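Local coordinates for protein glucosidase (Croceicoccus marinus, PDB 5Z3K) that probably hydrolyses O-glycosyl bonds as a beta-glucosidase of glycoside hydrolase family 39, at residues Ile29-Pro34 with Thr93-Gln97; Glu127-Glu131 with Arg181-Val186; Ile379-Thr385 with Arg412-Arg417. All blocks are in the same frame, centred on the assembly; numbering follows the deposited sequence.

Contact 1. Residues Ile29-Pro34 with Thr93-Gln97; sequences IPAPAP and TWVGQ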
ATOM      1  N   ILE A  29      -2.326   5.423  11.078  1.00 11.43           N
ATOM      2  CA  ILE A  29      -1.880   6.458  12.003  1.00 14.17           C
ATOM      3  C   ILE A  29      -0.646   5.929  12.732  1.00 13.05           C
ATOM      4  O   ILE A  29      -0.759   4.989  13.535  1.00 13.41           O
ATOM      5  CB  ILE A  29      -2.994   6.843  12.989  1.00 12.85           C
ATOM      6  CG1 ILE A  29      -4.194   7.439  12.227  1.00 13.92           C
ATOM      7  CG2 ILE A  29      -2.458   7.804  14.044  1.00 13.88           C
ATOM      8  CD1 ILE A  29      -5.488   7.564  13.057  1.00 11.47           C
ATOM      9  N   PRO A  30       0.549   6.488  12.495  1.00 11.38           N
ATOM     10  CA  PRO A  30       1.767   5.893  13.055  1.00 12.31           C
ATOM     11  C   PRO A  30       2.107   6.316  14.476  1.00 12.13           C
ATOM     12  O   PRO A  30       2.965   5.668  15.093  1.00 12.97           O
ATOM     13  CB  PRO A  30       2.858   6.369  12.081  1.00 12.73           C
ATOM     14  CG  PRO A  30       2.354   7.668  11.555  1.00 11.09           C
ATOM     15  CD  PRO A  30       0.846   7.511  11.467  1.00 13.87           C
ATOM     16  N   ALA A  31       1.465   7.350  15.008  1.00 11.31           N
ATOM     17  CA  ALA A  31       1.855   7.943  16.284  1.00 11.14           C
ATOM     18  C   ALA A  31       0.820   9.001  16.658  1.00 12.42           C
ATOM     19  O   ALA A  31       0.081   9.477  15.787  1.00 13.93           O
ATOM     20  CB  ALA A  31       3.256   8.573  16.200  1.00 12.02           C
ATOM     21  N   PRO A  32       0.733   9.357  17.945  1.00 11.48           N
ATOM     22  CA  PRO A  32      -0.244  10.368  18.375  1.00 13.33           C
ATOM     23  C   PRO A  32      -0.062  11.713  17.685  1.00 15.00           C
ATOM     24  O   PRO A  32       1.030  12.078  17.249  1.00 12.09           O
ATOM     25  CB  PRO A  32       0.024  10.499  19.881  1.00 13.34           C
ATOM     26  CG  PRO A  32       0.641   9.229  20.270  1.00 15.22           C
ATOM     27  CD  PRO A  32       1.380   8.695  19.088  1.00 11.00           C
ATOM     28  N   ALA A  33      -1.157  12.456  17.617  1.00 13.23           N
ATOM     29  CA  ALA A  33      -1.200  13.846  17.196  1.00 15.44           C
ATOM     30  C   ALA A  33      -2.253  14.535  18.048  1.00 13.84           C
ATOM     31  O   ALA A  33      -3.103  13.865  18.644  1.00 14.26           O
ATOM     32  CB  ALA A  33      -1.548  13.980  15.705  1.00 14.28           C
ATOM     33  N   PRO A  34      -2.223  15.863  18.135  1.00 16.59           N
ATOM     34  CA  PRO A  34      -3.230  16.562  18.951  1.00 19.00           C
ATOM     35  C   PRO A  34      -4.650  16.180  18.549  1.00 19.08           C
ATOM     36  O   PRO A  34      -5.011  16.193  17.366  1.00 18.35           O
ATOM     37  CB  PRO A  34      -2.941  18.042  18.681  1.00 18.13           C
ATOM     38  CG  PRO A  34      -1.501  18.077  18.315  1.00 18.36           C
ATOM     39  CD  PRO A  34      -1.230  16.793  17.570  1.00 14.68           C
ATOM     40  N   THR A  93       1.204  17.388  12.142  1.00 12.76           N
ATOM     41  CA  THR A  93       1.988  16.463  12.946  1.00 12.12           C
ATOM     42  C   THR A  93       2.241  15.165  12.188  1.00 13.03           C
ATOM     43  O   THR A  93       3.375  14.674  12.131  1.00 12.60           O
ATOM     44  CB  THR A  93       1.267  16.217  14.267  1.00 13.36           C
ATOM     45  OG1 THR A  93       1.230  17.457  14.984  1.00 16.04           O
ATOM     46  CG2 THR A  93       1.982  15.176  15.118  1.00 13.39           C
ATOM     47  N   TRP A  94       1.200  14.620  11.560  1.00 12.31           N
ATOM     48  CA  TRP A  94       1.361  13.368  10.829  1.00 11.57           C
ATOM     49  C   TRP A  94       2.208  13.558   9.576  1.00 14.71           C
ATOM     50  O   TRP A  94       2.992  12.670   9.207  1.00 12.67           O
ATOM     51  CB  TRP A  94      -0.012  12.791  10.499  1.00 13.21           C
ATOM     52  CG  TRP A  94      -0.708  12.212  11.716  1.00 10.82           C
ATOM     53  CD1 TRP A  94      -0.164  11.368  12.637  1.00 12.52           C
ATOM     54  CD2 TRP A  94      -2.074  12.419  12.119  1.00 14.31           C
ATOM     55  NE1 TRP A  94      -1.098  11.043  13.596  1.00 13.36           N
ATOM     56  CE2 TRP A  94      -2.277  11.675  13.302  1.00 12.79           C
ATOM     57  CE3 TRP A  94      -3.135  13.176  11.605  1.00 14.34           C
ATOM     58  CZ2 TRP A  94      -3.505  11.659  13.982  1.00 13.54           C
ATOM     59  CZ3 TRP A  94      -4.361  13.162  12.281  1.00 13.15           C
ATOM     60  CH2 TRP A  94      -4.531  12.410  13.457  1.00 14.86           C
ATOM     61  N   VAL A  95       2.067  14.706   8.908  1.00 13.04           N
ATOM     62  CA  VAL A  95       2.915  14.995   7.751  1.00 13.18           C
ATOM     63  C   VAL A  95       4.374  15.077   8.179  1.00 14.67           C
ATOM     64  O   VAL A  95       5.267  14.516   7.533  1.00 11.39           O
ATOM     65  CB  VAL A  95       2.446  16.289   7.060  1.00 15.22           C
ATOM     66  CG1 VAL A  95       3.513  16.843   6.115  1.00 15.76           C
ATOM     67  CG2 VAL A  95       1.134  16.036   6.312  1.00  9.24           C
ATOM     68  N   GLY A  96       4.637  15.772   9.286  1.00 13.52           N
ATOM     69  CA  GLY A  96       6.003  15.857   9.768  1.00 12.50           C
ATOM     70  C   GLY A  96       6.562  14.506  10.169  1.00 13.39           C
ATOM     71  O   GLY A  96       7.725  14.201   9.892  1.00 13.39           O
ATOM     72  N   GLN A  97       5.737  13.665  10.800  1.00 10.86           N
ATOM     73  CA  GLN A  97       6.189  12.319  11.146  1.00 14.42           C
ATOM     74  C   GLN A  97       6.558  11.538   9.899  1.00 12.72           C
ATOM     75  O   GLN A  97       7.601  10.872   9.852  1.00 12.87           O
ATOM     76  CB  GLN A  97       5.104  11.564  11.916  1.00 13.21           C
ATOM     77  CG  GLN A  97       4.870  12.070  13.340  1.00 11.89           C
ATOM     78  CD  GLN A  97       3.606  11.500  13.952  1.00 13.25           C
ATOM     79  OE1 GLN A  97       2.934  10.653  13.351  1.00 12.18           O
ATOM     80  NE2 GLN A  97       3.264  11.966  15.158  1.00 14.38           N
TER
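The indole of Trp-94 meets the chain of Ile29-Pro34 both at its edge and over one face. NE1 of Trp-94 donates to O of Ala-31 at 2.9 Å; the oxygen lies in the ring plane and the N-H points at it with an angle of 158°. Over one face sits the methyl of Ala-33, whose CB is 3.8 Å from the centroid of the six-membered ring, a CH-pi contact offset toward the CE2-CZ2 bond, with CB 3.4 Å from CE2 of Trp-94. Ile-29 brings its CG2 branch obliquely to the indole, 3.5 Å from NE1 of Trp-94.

Three residues on, the amide of Gln-97 packs against CB of Ala-31. Its NE2 donates to O of Pro-32 at 3.1 Å, a more bent bond (142°) that reaches the oxygen from a position tilted off the carbonyl plane. OE1 of Gln-97 turns instead to carbon, 3.5 Å from CB of Ala-31, and is buried here without a polar partner. CG of Gln-97 stands beside the backbone N (chi1 -71°) and the chain then runs extended, which carries the amide across to the loop. At the other end OG1 of Thr-93, hydrogen-bonded to O of Ala-89, meets CD of Pro-34 tip to tip.

Farther out, Trp-59 meets the indole ring to ring, N of Ile-29 is hydrogen-bonded to OD2 of Asp-305, and Leu-43 touches both Pro-30 and Gln-97. The arrangement belongs to a TIM barrel: a proline-rich loop following barrel strand 25-27 is laid against helix 89-100, which precedes strand 104-109, by two side-chain N-H donors binding successive carbonyls.

Contact 2. Residues Glu127-Glu131 with Arg181-Val186; sequences EQVVE and RAVKRV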
ATOM      1  N   GLU A 127     -12.870  24.822  -4.182  1.00 18.96           N
ATOM      2  CA  GLU A 127     -11.637  24.849  -4.964  1.00 20.14           C
ATOM      3  C   GLU A 127     -10.582  25.754  -4.323  1.00 19.56           C
ATOM      4  O   GLU A 127      -9.401  25.390  -4.270  1.00 21.83           O
ATOM      5  CB  GLU A 127     -11.952  25.282  -6.401  1.00 19.31           C
ATOM      6  CG  GLU A 127     -10.746  25.309  -7.335  1.00 21.75           C
ATOM      7  CD  GLU A 127     -11.131  25.552  -8.793  1.00 30.10           C
ATOM      8  OE1 GLU A 127     -12.335  25.468  -9.115  1.00 24.87           O
ATOM      9  OE2 GLU A 127     -10.229  25.812  -9.617  1.00 28.81           O
ATOM     10  N   GLN A 128     -10.984  26.902  -3.830  1.00 22.29           N
ATOM     11  CA  GLN A 128     -10.056  27.777  -3.182  1.00 25.35           C
ATOM     12  C   GLN A 128      -9.454  27.110  -1.929  1.00 18.20           C
ATOM     13  O   GLN A 128      -8.314  27.200  -1.691  1.00 19.74           O
ATOM     14  CB  GLN A 128     -10.746  29.068  -2.734  1.00 21.00           C
ATOM     15  CG  GLN A 128     -11.253  29.982  -3.797  1.00 33.05           C
ATOM     16  CD  GLN A 128     -11.848  31.253  -3.170  1.00 41.05           C
ATOM     17  OE1 GLN A 128     -13.002  31.299  -2.840  1.00 50.84           O
ATOM     18  NE2 GLN A 128     -11.017  32.227  -2.921  1.00 38.38           N
ATOM     19  N   VAL A 129     -10.278  26.427  -1.186  1.00 16.22           N
ATOM     20  CA  VAL A 129      -9.812  25.824   0.059  1.00 16.80           C
ATOM     21  C   VAL A 129      -8.872  24.663  -0.247  1.00 17.24           C
ATOM     22  O   VAL A 129      -7.844  24.496   0.418  1.00 15.78           O
ATOM     23  CB  VAL A 129     -11.016  25.421   0.931  1.00 18.54           C
ATOM     24  CG1 VAL A 129     -10.611  24.457   2.029  1.00 18.98           C
ATOM     25  CG2 VAL A 129     -11.639  26.680   1.535  1.00 15.96           C
ATOM     26  N   VAL A 130      -9.163  23.887  -1.300  1.00 15.70           N
ATOM     27  CA  VAL A 130      -8.244  22.814  -1.695  1.00 17.82           C
ATOM     28  C   VAL A 130      -6.902  23.397  -2.110  1.00 23.89           C
ATOM     29  O   VAL A 130      -5.838  22.866  -1.757  1.00 19.18           O
ATOM     30  CB  VAL A 130      -8.841  21.950  -2.821  1.00 16.46           C
ATOM     31  CG1 VAL A 130      -7.769  20.973  -3.373  1.00 13.35           C
ATOM     32  CG2 VAL A 130     -10.063  21.187  -2.330  1.00 15.48           C
ATOM     33  N   GLU A 131      -6.928  24.507  -2.848  1.00 17.76           N
ATOM     34  CA  GLU A 131      -5.681  25.080  -3.341  1.00 20.35           C
ATOM     35  C   GLU A 131      -4.788  25.532  -2.187  1.00 18.88           C
ATOM     36  O   GLU A 131      -3.574  25.300  -2.207  1.00 18.63           O
ATOM     37  CB  GLU A 131      -5.975  26.241  -4.294  1.00 21.95           C
ATOM     38  CG  GLU A 131      -4.734  26.969  -4.806  1.00 25.55           C
ATOM     39  CD  GLU A 131      -5.071  28.098  -5.766  1.00 36.51           C
ATOM     40  OE1 GLU A 131      -6.258  28.245  -6.127  1.00 34.61           O
ATOM     41  OE2 GLU A 131      -4.146  28.843  -6.157  1.00 39.66           O
ATOM     42  N   ARG A 181      -7.503  21.128 -10.951  1.00 22.57           N
ATOM     43  CA  ARG A 181      -7.129  22.504 -11.267  1.00 22.13           C
ATOM     44  C   ARG A 181      -6.342  23.143 -10.128  1.00 20.03           C
ATOM     45  O   ARG A 181      -5.329  23.812 -10.363  1.00 22.24           O
ATOM     46  CB  ARG A 181      -8.379  23.337 -11.570  1.00 23.05           C
ATOM     47  CG  ARG A 181      -8.875  23.205 -13.006  1.00 30.11           C
ATOM     48  CD  ARG A 181      -9.863  24.313 -13.364  1.00 28.52           C
ATOM     49  NE  ARG A 181     -10.934  24.415 -12.378  1.00 27.99           N
ATOM     50  CZ  ARG A 181     -12.061  23.713 -12.430  1.00 25.79           C
ATOM     51  NH1 ARG A 181     -12.277  22.867 -13.431  1.00 25.13           N
ATOM     52  NH2 ARG A 181     -12.978  23.862 -11.486  1.00 23.45           N
ATOM     53  N   ALA A 182      -6.803  22.966  -8.888  1.00 18.48           N
ATOM     54  CA  ALA A 182      -6.131  23.608  -7.761  1.00 18.55           C
ATOM     55  C   ALA A 182      -4.734  23.034  -7.546  1.00 19.08           C
ATOM     56  O   ALA A 182      -3.775  23.784  -7.326  1.00 19.07           O
ATOM     57  CB  ALA A 182      -6.971  23.467  -6.491  1.00 16.89           C
ATOM     58  N   VAL A 183      -4.593  21.710  -7.615  1.00 17.04           N
ATOM     59  CA  VAL A 183      -3.282  21.095  -7.415  1.00 18.07           C
ATOM     60  C   VAL A 183      -2.306  21.572  -8.486  1.00 23.86           C
ATOM     61  O   VAL A 183      -1.169  21.962  -8.192  1.00 19.14           O
ATOM     62  CB  VAL A 183      -3.411  19.560  -7.416  1.00 20.47           C
ATOM     63  CG1 VAL A 183      -2.053  18.902  -7.633  1.00 19.19           C
ATOM     64  CG2 VAL A 183      -4.065  19.074  -6.124  1.00 18.73           C
ATOM     65  N   LYS A 184      -2.741  21.555  -9.748  1.00 19.13           N
ATOM     66  CA  LYS A 184      -1.847  21.925 -10.840  1.00 21.72           C
ATOM     67  C   LYS A 184      -1.543  23.418 -10.840  1.00 21.85           C
ATOM     68  O   LYS A 184      -0.462  23.828 -11.274  1.00 22.05           O
ATOM     69  CB  LYS A 184      -2.460  21.506 -12.173  1.00 20.09           C
ATOM     70  CG  LYS A 184      -2.589  19.997 -12.344  1.00 24.34           C
ATOM     71  CD  LYS A 184      -1.227  19.321 -12.313  1.00 24.65           C
ATOM     72  CE  LYS A 184      -1.315  17.884 -12.785  1.00 24.30           C
ATOM     73  NZ  LYS A 184       0.021  17.253 -12.773  1.00 20.01           N
ATOM     74  N   ARG A 185      -2.479  24.239 -10.361  1.00 25.41           N
ATOM     75  CA  ARG A 185      -2.214  25.668 -10.231  1.00 26.76           C
ATOM     76  C   ARG A 185      -1.094  25.928  -9.226  1.00 25.17           C
ATOM     77  O   ARG A 185      -0.275  26.835  -9.416  1.00 24.14           O
ATOM     78  CB  ARG A 185      -3.501  26.391  -9.828  1.00 33.19           C
ATOM     79  CG  ARG A 185      -3.382  27.889  -9.609  1.00 32.12           C
ATOM     80  CD  ARG A 185      -4.764  28.487  -9.322  1.00 34.28           C
ATOM     81  NE  ARG A 185      -5.773  27.994 -10.262  1.00 40.32           N
ATOM     82  CZ  ARG A 185      -6.924  27.416  -9.918  1.00 32.12           C
ATOM     83  NH1 ARG A 185      -7.247  27.241  -8.641  1.00 35.45           N
ATOM     84  NH2 ARG A 185      -7.761  27.011 -10.864  1.00 32.77           N
ATOM     85  N   VAL A 186      -1.029  25.136  -8.156  1.00 22.55           N
ATOM     86  CA  VAL A 186       0.006  25.362  -7.153  1.00 24.59           C
ATOM     87  C   VAL A 186       1.369  24.960  -7.698  1.00 22.53           C
ATOM     88  O   VAL A 186       2.358  25.687  -7.549  1.00 25.34           O
ATOM     89  CB  VAL A 186      -0.333  24.602  -5.861  1.00 22.04           C
ATOM     90  CG1 VAL A 186       0.851  24.665  -4.883  1.00 22.14           C
ATOM     91  CG2 VAL A 186      -1.599  25.151  -5.246  1.00 22.72           C
TER
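Helix segments 127-131 and 181-186 run in the same general sense, their axes 8.7 Å apart at closest approach and crossing at -42°, with Ala-182 and Glu-131 nearest in the backbone. They belong to two outer helices of the TIM barrel, 123-138 and 169-186, each leading toward a strand of the parallel barrel, 151-154 and 191-197 respectively.

At the crossing the methyl CB of Ala-182 rests 3.7 Å from CB of Glu-131, and CG1 of Val-130 touches the same methyl more loosely. Val-186 adds CG2 against the aliphatic CG of Glu-131, while other side chains of helix 123-138, Val-134 and Arg-135, also touch it.

Outside this packing lies a four-residue salt-bridge network of Glu-127, Glu-131, Arg-181 and Arg-185. CG of Glu-127 is anti to the backbone N (chi1 -178°), and the extended chain carries its carboxylate over to the other helix, between the two arginines. Arg-181 grips it side-on, NH2 giving a nearly straight bond to OE1 of Glu-127 at 2.9 Å and NE reaching OE2 of Glu-127 at 3.2 Å; the two flat groups are nevertheless turned 48° apart. The guanidinium of Arg-185 is nearly coplanar with the same carboxylate, and its NH2 meets OE2 of Glu-127 at 3.0 Å. Two firm donors thus converge on OE2, which would be expected to stabilise the negative charge there.

Glu-131 also extends, its carboxylate lying beside CD of Arg-185, and its OE2 has a second cationic partner in Arg-135. At the end of the chain of salt bridges NH1 of Arg-185 donates to OE1 of Glu-131 at 2.9 Å, from above the carboxylate plane but within the plane of its own guanidinium.

Contact 3. Residues Ile379-Thr385 with Arg412-Arg417; sequences IPDMYLT and RRVDAR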
ATOM      1  N   ILE A 379      -2.555 -21.168  -0.511  1.00 14.08           N
ATOM      2  CA  ILE A 379      -3.989 -20.883  -0.620  1.00 14.69           C
ATOM      3  C   ILE A 379      -4.760 -22.006   0.065  1.00 15.35           C
ATOM      4  O   ILE A 379      -4.503 -23.190  -0.225  1.00 18.51           O
ATOM      5  CB  ILE A 379      -4.410 -20.764  -2.095  1.00 15.96           C
ATOM      6  CG1 ILE A 379      -3.747 -19.559  -2.770  1.00 16.72           C
ATOM      7  CG2 ILE A 379      -5.924 -20.671  -2.207  1.00 16.47           C
ATOM      8  CD1 ILE A 379      -3.790 -19.629  -4.295  1.00 13.02           C
ATOM      9  N   PRO A 380      -5.681 -21.716   0.980  1.00 18.87           N
ATOM     10  CA  PRO A 380      -6.438 -22.802   1.618  1.00 17.55           C
ATOM     11  C   PRO A 380      -7.300 -23.553   0.609  1.00 20.21           C
ATOM     12  O   PRO A 380      -7.789 -22.986  -0.374  1.00 18.66           O
ATOM     13  CB  PRO A 380      -7.290 -22.074   2.666  1.00 18.55           C
ATOM     14  CG  PRO A 380      -6.530 -20.791   2.939  1.00 23.25           C
ATOM     15  CD  PRO A 380      -5.934 -20.409   1.614  1.00 21.27           C
ATOM     16  N   ASP A 381      -7.493 -24.852   0.879  1.00 22.66           N
ATOM     17  CA  ASP A 381      -8.208 -25.725  -0.054  1.00 23.73           C
ATOM     18  C   ASP A 381      -9.557 -25.154  -0.463  1.00 21.98           C
ATOM     19  O   ASP A 381      -9.926 -25.203  -1.642  1.00 23.79           O
ATOM     20  CB  ASP A 381      -8.415 -27.112   0.560  1.00 26.76           C
ATOM     21  CG  ASP A 381      -7.123 -27.788   0.912  1.00 37.90           C
ATOM     22  OD1 ASP A 381      -6.191 -27.754   0.085  1.00 44.74           O
ATOM     23  OD2 ASP A 381      -7.034 -28.344   2.026  1.00 48.46           O
HETATM   24  N   MSE A 382     -10.313 -24.609   0.484  1.00 23.81           N
HETATM   25  CA  MSE A 382     -11.662 -24.192   0.144  1.00 26.53           C
HETATM   26  C   MSE A 382     -11.646 -23.047  -0.862  1.00 21.65           C
HETATM   27  O   MSE A 382     -12.632 -22.824  -1.556  1.00 25.75           O
HETATM   28  CB  MSE A 382     -12.449 -23.800   1.386  1.00 27.80           C
HETATM   29  CG  MSE A 382     -11.845 -22.676   2.161  1.00 23.38           C
HETATM   30 SE   MSE A 382     -13.120 -21.974   3.461  0.68 37.92          SE
HETATM   31  CE  MSE A 382     -11.826 -21.148   4.630  1.00 28.86           C
ATOM     32  N   TYR A 383     -10.519 -22.346  -0.976  1.00 19.17           N
ATOM     33  CA  TYR A 383     -10.409 -21.284  -1.968  1.00 19.57           C
ATOM     34  C   TYR A 383      -9.850 -21.767  -3.302  1.00 22.38           C
ATOM     35  O   TYR A 383      -9.690 -20.956  -4.222  1.00 19.80           O
ATOM     36  CB  TYR A 383      -9.567 -20.126  -1.412  1.00 17.89           C
ATOM     37  CG  TYR A 383     -10.283 -19.378  -0.306  1.00 19.44           C
ATOM     38  CD1 TYR A 383     -11.279 -18.444  -0.589  1.00 21.82           C
ATOM     39  CD2 TYR A 383      -9.982 -19.628   1.027  1.00 20.56           C
ATOM     40  CE1 TYR A 383     -11.945 -17.773   0.439  1.00 25.54           C
ATOM     41  CE2 TYR A 383     -10.637 -18.974   2.043  1.00 22.71           C
ATOM     42  CZ  TYR A 383     -11.611 -18.048   1.755  1.00 22.05           C
ATOM     43  OH  TYR A 383     -12.235 -17.411   2.805  1.00 25.61           O
ATOM     44  N   LEU A 384      -9.589 -23.067  -3.445  1.00 21.87           N
ATOM     45  CA  LEU A 384      -9.169 -23.636  -4.723  1.00 22.02           C
ATOM     46  C   LEU A 384     -10.323 -24.279  -5.488  1.00 27.14           C
ATOM     47  O   LEU A 384     -10.099 -24.882  -6.542  1.00 31.63           O
ATOM     48  CB  LEU A 384      -8.042 -24.642  -4.502  1.00 19.65           C
ATOM     49  CG  LEU A 384      -6.758 -23.962  -4.001  1.00 20.79           C
ATOM     50  CD1 LEU A 384      -5.778 -24.960  -3.397  1.00 23.35           C
ATOM     51  CD2 LEU A 384      -6.098 -23.161  -5.119  1.00 21.30           C
ATOM     52  N   THR A 385     -11.547 -24.151  -4.987  1.00 26.83           N
ATOM     53  CA  THR A 385     -12.740 -24.591  -5.696  1.00 27.03           C
ATOM     54  C   THR A 385     -13.250 -23.458  -6.577  1.00 27.77           C
ATOM     55  O   THR A 385     -13.391 -22.324  -6.114  1.00 24.74           O
ATOM     56  CB  THR A 385     -13.817 -25.007  -4.696  1.00 31.42           C
ATOM     57  OG1 THR A 385     -13.287 -26.005  -3.816  1.00 34.38           O
ATOM     58  CG2 THR A 385     -15.037 -25.555  -5.415  1.00 31.43           C
ATOM     59  N   ARG A 412     -11.083 -17.974  -9.876  1.00 18.73           N
ATOM     60  CA  ARG A 412     -10.082 -18.500  -8.964  1.00 18.91           C
ATOM     61  C   ARG A 412      -9.060 -19.348  -9.715  1.00 21.45           C
ATOM     62  O   ARG A 412      -9.382 -20.032 -10.692  1.00 21.30           O
ATOM     63  CB  ARG A 412     -10.747 -19.321  -7.875  1.00 19.70           C
ATOM     64  CG  ARG A 412     -11.510 -18.487  -6.888  1.00 21.45           C
ATOM     65  CD  ARG A 412     -12.180 -19.378  -5.904  1.00 21.58           C
ATOM     66  NE  ARG A 412     -12.758 -18.609  -4.819  1.00 23.82           N
ATOM     67  CZ  ARG A 412     -13.603 -19.111  -3.934  1.00 24.96           C
ATOM     68  NH1 ARG A 412     -13.958 -20.392  -4.013  1.00 26.83           N
ATOM     69  NH2 ARG A 412     -14.086 -18.333  -2.976  1.00 20.22           N
ATOM     70  N   ARG A 413      -7.809 -19.287  -9.250  1.00 18.04           N
ATOM     71  CA  ARG A 413      -6.703 -20.059  -9.828  1.00 16.86           C
ATOM     72  C   ARG A 413      -6.744 -21.462  -9.236  1.00 17.08           C
ATOM     73  O   ARG A 413      -6.032 -21.794  -8.283  1.00 16.56           O
ATOM     74  CB  ARG A 413      -5.369 -19.377  -9.547  1.00 14.69           C
ATOM     75  CG  ARG A 413      -5.202 -18.025 -10.200  1.00 15.95           C
ATOM     76  CD  ARG A 413      -3.732 -17.636 -10.247  1.00 17.58           C
ATOM     77  NE  ARG A 413      -3.151 -17.595  -8.905  1.00 18.58           N
ATOM     78  CZ  ARG A 413      -1.897 -17.925  -8.624  1.00 19.12           C
ATOM     79  NH1 ARG A 413      -1.074 -18.319  -9.593  1.00 13.87           N
ATOM     80  NH2 ARG A 413      -1.464 -17.843  -7.373  1.00 19.41           N
ATOM     81  N   VAL A 414      -7.600 -22.308  -9.817  1.00 19.16           N
ATOM     82  CA  VAL A 414      -7.885 -23.599  -9.198  1.00 19.88           C
ATOM     83  C   VAL A 414      -6.674 -24.518  -9.210  1.00 19.11           C
ATOM     84  O   VAL A 414      -6.623 -25.477  -8.431  1.00 26.94           O
ATOM     85  CB  VAL A 414      -9.077 -24.287  -9.889  1.00 22.84           C
ATOM     86  CG1 VAL A 414     -10.353 -23.466  -9.712  1.00 25.95           C
ATOM     87  CG2 VAL A 414      -8.774 -24.519 -11.350  1.00 23.61           C
ATOM     88  N   ASP A 415      -5.691 -24.252 -10.064  1.00 19.23           N
ATOM     89  CA  ASP A 415      -4.485 -25.072 -10.152  1.00 22.30           C
ATOM     90  C   ASP A 415      -3.337 -24.538  -9.299  1.00 23.36           C
ATOM     91  O   ASP A 415      -2.219 -25.068  -9.370  1.00 25.21           O
ATOM     92  CB  ASP A 415      -4.040 -25.192 -11.611  1.00 22.83           C
ATOM     93  CG  ASP A 415      -5.082 -25.881 -12.480  1.00 30.18           C
ATOM     94  OD1 ASP A 415      -5.681 -26.873 -12.006  1.00 28.74           O
ATOM     95  OD2 ASP A 415      -5.311 -25.428 -13.622  1.00 32.49           O
ATOM     96  N   ALA A 416      -3.586 -23.523  -8.471  1.00 16.84           N
ATOM     97  CA  ALA A 416      -2.522 -22.855  -7.730  1.00 16.08           C
ATOM     98  C   ALA A 416      -2.306 -23.429  -6.335  1.00 19.03           C
ATOM     99  O   ALA A 416      -1.864 -22.696  -5.441  1.00 18.57           O
ATOM    100  CB  ALA A 416      -2.809 -21.356  -7.640  1.00 16.42           C
ATOM    101  N   ARG A 417      -2.596 -24.715  -6.120  1.00 19.56           N
ATOM    102  CA  ARG A 417      -2.311 -25.343  -4.834  1.00 19.46           C
ATOM    103  C   ARG A 417      -0.819 -25.249  -4.528  1.00 17.17           C
ATOM    104  O   ARG A 417       0.017 -25.338  -5.427  1.00 17.99           O
ATOM    105  CB  ARG A 417      -2.761 -26.808  -4.850  1.00 21.60           C
ATOM    106  CG  ARG A 417      -2.388 -27.604  -3.597  1.00 27.92           C
ATOM    107  CD  ARG A 417      -3.001 -29.005  -3.613  1.00 33.47           C
ATOM    108  NE  ARG A 417      -4.439 -28.955  -3.880  1.00 35.87           N
ATOM    109  CZ  ARG A 417      -5.361 -28.724  -2.951  1.00 35.82           C
ATOM    110  NH1 ARG A 417      -4.997 -28.531  -1.692  1.00 34.02           N
ATOM    111  NH2 ARG A 417      -6.646 -28.688  -3.281  1.00 38.78           N
TER
HETATM  112  O   HOH W   1      -0.928 -21.855  -2.854  1.00 15.63           O
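NH1 of Arg-412 donates to O of Thr-385 at 2.9 Å, a nearly straight bond (163°) lying in both the carbonyl plane and the guanidinium plane. The arginine chain is extended from CG to NE, which carries the guanidinium past O of Tyr-383, 3.4 Å from CD of Arg-412. Its NH2 bonds O of Asn-232 and also stands 3.7 Å from CD1 of Tyr-383, the ring and guanidinium planes being 70° apart. At the far end Asp-381 and Arg-417 bring their charges together, but the modelled separation is too short for the detail to be trusted.

A water joins the two loops, accepting from N of Ile-379 and donating to O of Ala-416, each at 2.9 Å. Near it CD1 of Ile-379 packs on CB of Ala-416.

Leu-384 is buried at the centre. Its CD2 faces O of Arg-413, in the type I turn Arg-413 to Ala-416, while CD1 lies, as modelled, over the middle of the Arg-417 guanidinium, 3.8 Å from CZ of Arg-417. Val-414 sets CG1 against O of Leu-384, 3.5 Å away. Arg-413 directs its charge elsewhere, to Asp-235 and O of Asp-354.

The better-defined polar links, from Arg-412 and the water, thus use main-chain atoms, while Leu-384 supplies buried apolar packing; Arg-412 and Arg-413 link segment 412-417 to Asn-232 and Asp-235.

In the fold
Contacts 1 and 2 both belong to the eight-stranded parallel barrel, the second among its outer helices. Their centres are 24 Å apart and their nearest atoms about 13 Å, so they do not touch. Contact 3 joins a loop following strand 369-376 to one preceding strand 423-429, both strands of the nine-stranded mixed sheet, next to the barrel loop following strand 223-229. It lies across the chain's centre from both others, its centre 41 Å from that of contact 1 and 47 Å from that of contact 2. No ligand marks the active site, which in TIM-barrel hydrolases lies at the C-terminal ends of the barrel strands; loop 29-34 of contact 1 leaves such an end, that of strand 25-27.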